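Local coordinates for putative exported protein (PDB 2PFY) that binds pyroglutamic acid as an extracytoplasmic solute receptor, probably delivering it to a tripartite ATP-independent periplasmic (TRAP) transporter, at residues Ser148-Met156 with Leu273-Asp283. Sequence-based numbering, arbitrary orientation.
Sequences STSHMAALM and LQAIGATMVSD
Selenomethionine M280 enters helix 148-155 as a knob into the hole formed by S148, H151, M152 and L155. Its chain is extended as far as SE and then bends at chi3 (61°), which brings CE to 3.3 Å from S148 OG while SE rests 3.7 Å from M152 CB. L155 closes the hole from the C-terminal side: its CD1 meets M280 CG at 3.6 Å and also lies over one face of the H151 ring, offset toward the rim. Further along, I276 runs past L155 in the opposite direction and sends CD1 to 3.6 Å from M156 CG, the two side chains crossing at about a right angle; L273 CD2 touches the same CG more loosely. At the more open end, CG swung anti to the backbone N (chi1 -174°) carries the H151 ring across until its edge meets D283, with CE1 3.2 Å from OD2 and the carboxylate turned 35° from the ring plane. A water 3.0 Å from H151 NE2 donates a weak hydrogen bond to D283 OD2. No direct hydrogen bond links 148-156, which follows strand 141-144, to 273-283 on helix 267-287; apolar packing joins them, M152 lying about 10 Å from bound pyroglutamic acid, and the nearby carboxylate would probably favour a protonated imidazole.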
loop_
_atom_site.group_PDB
_atom_site.type_symbol
_atom_site.label_atom_id
_atom_site.label_comp_id
_atom_site.label_asym_id
_atom_site.label_seq_id
_atom_site.Cartn_x
_atom_site.Cartn_y
_atom_site.Cartn_z
ATOM N N SER A 148 -3.351 -3.459 -10.331
ATOM C CA SER A 148 -4.334 -4.388 -9.751
ATOM C C SER A 148 -5.706 -3.750 -9.513
ATOM O O SER A 148 -6.740 -4.319 -9.922
ATOM C CB SER A 148 -3.810 -5.026 -8.461
ATOM O OG SER A 148 -4.739 -5.993 -7.990
ATOM N N THR A 149 -5.746 -2.585 -8.866
ATOM C CA THR A 149 -7.031 -1.935 -8.650
ATOM C C THR A 149 -7.711 -1.421 -9.932
ATOM O O THR A 149 -8.942 -1.336 -9.978
ATOM C CB THR A 149 -6.962 -0.801 -7.565
ATOM O OG1 THR A 149 -5.969 0.168 -7.926
ATOM C CG2 THR A 149 -6.675 -1.390 -6.165
ATOM N N SER A 150 -6.926 -1.061 -10.949
ATOM C CA SER A 150 -7.476 -0.751 -12.281
ATOM C C SER A 150 -8.206 -1.948 -12.895
ATOM O O SER A 150 -9.351 -1.822 -13.351
ATOM C CB SER A 150 -6.368 -0.317 -13.243
ATOM O OG SER A 150 -6.160 1.069 -13.179
ATOM N N HIS A 151 -7.530 -3.095 -12.889
ATOM C CA HIS A 151 -8.105 -4.348 -13.331
ATOM C C HIS A 151 -9.353 -4.731 -12.503
ATOM O O HIS A 151 -10.396 -5.099 -13.060
ATOM C CB HIS A 151 -7.045 -5.450 -13.266
ATOM C CG HIS A 151 -7.499 -6.755 -13.850
ATOM N ND1 HIS A 151 -7.174 -7.973 -13.289
ATOM C CD2 HIS A 151 -8.257 -7.031 -14.937
ATOM C CE1 HIS A 151 -7.710 -8.945 -14.010
ATOM N NE2 HIS A 151 -8.368 -8.398 -15.019
HETATM N N MSE A 152 -9.253 -4.619 -11.181
HETATM C CA MSE A 152 -10.373 -4.923 -10.304
HETATM C C MSE A 152 -11.605 -4.068 -10.624
HETATM O O MSE A 152 -12.730 -4.592 -10.689
HETATM C CB MSE A 152 -9.962 -4.760 -8.843
HETATM C CG MSE A 152 -11.063 -5.078 -7.834
HETATM SE SE MSE A 152 -10.551 -4.279 -6.140
HETATM C CE MSE A 152 -10.894 -2.348 -6.675
ATOM N N ALA A 153 -11.392 -2.766 -10.817
ATOM C CA ALA A 153 -12.467 -1.830 -11.096
ATOM C C ALA A 153 -13.173 -2.159 -12.410
ATOM O O ALA A 153 -14.390 -2.046 -12.488
ATOM C CB ALA A 153 -11.950 -0.396 -11.126
ATOM N N ALA A 154 -12.400 -2.544 -13.423
ATOM C CA ALA A 154 -12.940 -2.897 -14.735
ATOM C C ALA A 154 -13.849 -4.130 -14.595
ATOM O O ALA A 154 -14.981 -4.136 -15.097
ATOM C CB ALA A 154 -11.823 -3.150 -15.725
ATOM N N LEU A 155 -13.373 -5.132 -13.859
ATOM C CA LEU A 155 -14.164 -6.323 -13.560
ATOM C C LEU A 155 -15.442 -6.051 -12.765
ATOM O O LEU A 155 -16.411 -6.827 -12.843
ATOM C CB LEU A 155 -13.309 -7.349 -12.839
ATOM C CG LEU A 155 -12.134 -7.927 -13.632
ATOM C CD1 LEU A 155 -11.313 -8.788 -12.707
ATOM C CD2 LEU A 155 -12.615 -8.705 -14.863
HETATM N N MSE A 156 -15.440 -4.966 -11.998
HETATM C CA MSE A 156 -16.627 -4.544 -11.260
HETATM C C MSE A 156 -17.688 -3.911 -12.182
HETATM O O MSE A 156 -18.832 -3.721 -11.772
HETATM C CB MSE A 156 -16.245 -3.545 -10.156
HETATM C CG MSE A 156 -15.560 -4.142 -8.949
HETATM SE SE MSE A 156 -14.726 -2.749 -7.842
HETATM C CE MSE A 156 -16.132 -1.443 -7.555
ATOM N N LEU A 273 -17.698 -9.522 -5.160
ATOM C CA LEU A 273 -16.261 -9.244 -4.976
ATOM C C LEU A 273 -15.462 -10.525 -4.754
ATOM O O LEU A 273 -14.325 -10.628 -5.214
ATOM C CB LEU A 273 -16.038 -8.262 -3.823
ATOM C CG LEU A 273 -16.535 -6.820 -4.026
ATOM C CD1 LEU A 273 -16.290 -5.950 -2.753
ATOM C CD2 LEU A 273 -15.891 -6.170 -5.242
ATOM N N GLN A 274 -16.058 -11.487 -4.045
ATOM C CA GLN A 274 -15.474 -12.825 -3.880
ATOM C C GLN A 274 -15.292 -13.521 -5.238
ATOM O O GLN A 274 -14.258 -14.143 -5.490
ATOM C CB GLN A 274 -16.311 -13.691 -2.919
ATOM C CG GLN A 274 -16.133 -13.295 -1.417
ATOM C CD GLN A 274 -17.264 -13.768 -0.482
ATOM O OE1 GLN A 274 -18.154 -14.529 -0.882
ATOM N NE2 GLN A 274 -17.226 -13.308 0.771
ATOM N N ALA A 275 -16.291 -13.405 -6.105
ATOM C CA ALA A 275 -16.187 -13.951 -7.470
ATOM C C ALA A 275 -15.104 -13.215 -8.273
ATOM O O ALA A 275 -14.323 -13.863 -8.993
ATOM C CB ALA A 275 -17.539 -13.927 -8.199
ATOM N N ILE A 276 -15.034 -11.881 -8.111
ATOM C CA ILE A 276 -13.958 -11.092 -8.721
ATOM C C ILE A 276 -12.564 -11.541 -8.238
ATOM O O ILE A 276 -11.631 -11.594 -9.035
ATOM C CB ILE A 276 -14.176 -9.560 -8.567
ATOM C CG1 ILE A 276 -15.279 -9.091 -9.528
ATOM C CG2 ILE A 276 -12.877 -8.767 -8.824
ATOM C CD1 ILE A 276 -15.675 -7.675 -9.342
ATOM N N GLY A 277 -12.455 -11.864 -6.940
ATOM C CA GLY A 277 -11.243 -12.382 -6.327
ATOM C C GLY A 277 -10.806 -13.726 -6.882
ATOM O O GLY A 277 -9.607 -13.946 -7.120
ATOM N N ALA A 278 -11.776 -14.624 -7.081
ATOM C CA ALA A 278 -11.532 -15.925 -7.731
ATOM C C ALA A 278 -10.951 -15.762 -9.144
ATOM O O ALA A 278 -9.954 -16.402 -9.486
ATOM C CB ALA A 278 -12.826 -16.781 -7.762
ATOM N N THR A 279 -11.558 -14.895 -9.949
ATOM C CA THR A 279 -11.037 -14.589 -11.283
ATOM C C THR A 279 -9.605 -14.044 -11.217
ATOM O O THR A 279 -8.708 -14.512 -11.928
ATOM C CB THR A 279 -11.929 -13.544 -11.974
ATOM O OG1 THR A 279 -13.268 -14.028 -12.017
ATOM C CG2 THR A 279 -11.465 -13.234 -13.368
HETATM N N MSE A 280 -9.388 -13.056 -10.345
HETATM C CA MSE A 280 -8.096 -12.392 -10.304
HETATM C C MSE A 280 -6.947 -13.289 -9.842
HETATM O O MSE A 280 -5.841 -13.163 -10.373
HETATM C CB MSE A 280 -8.163 -11.081 -9.504
HETATM C CG MSE A 280 -8.998 -10.014 -10.196
HETATM SE SE MSE A 280 -8.970 -8.300 -9.222
HETATM C CE MSE A 280 -6.981 -7.946 -9.341
ATOM N N VAL A 281 -7.190 -14.186 -8.884
ATOM C CA VAL A 281 -6.127 -15.078 -8.407
ATOM C C VAL A 281 -5.778 -16.125 -9.488
ATOM O O VAL A 281 -4.633 -16.598 -9.570
ATOM C CB VAL A 281 -6.450 -15.730 -7.039
ATOM C CG1 VAL A 281 -7.505 -16.833 -7.151
ATOM C CG2 VAL A 281 -5.192 -16.269 -6.372
ATOM N N SER A 282 -6.776 -16.460 -10.305
ATOM C CA SER A 282 -6.591 -17.333 -11.460
ATOM C C SER A 282 -5.770 -16.589 -12.526
ATOM O O SER A 282 -4.728 -17.094 -12.969
ATOM C CB SER A 282 -7.957 -17.847 -11.974
ATOM O OG SER A 282 -7.929 -18.225 -13.345
ATOM N N ASP A 283 -6.229 -15.396 -12.911
ATOM C CA ASP A 283 -5.509 -14.495 -13.818
ATOM C C ASP A 283 -4.070 -14.292 -13.355
ATOM O O ASP A 283 -3.140 -14.273 -14.177
ATOM C CB ASP A 283 -6.181 -13.113 -13.840
ATOM C CG ASP A 283 -7.410 -13.051 -14.735
ATOM O OD1 ASP A 283 -7.604 -13.989 -15.521
ATOM O OD2 ASP A 283 -8.172 -12.050 -14.657
HETATM O O HOH W 1 -9.760 -10.218 -16.915
#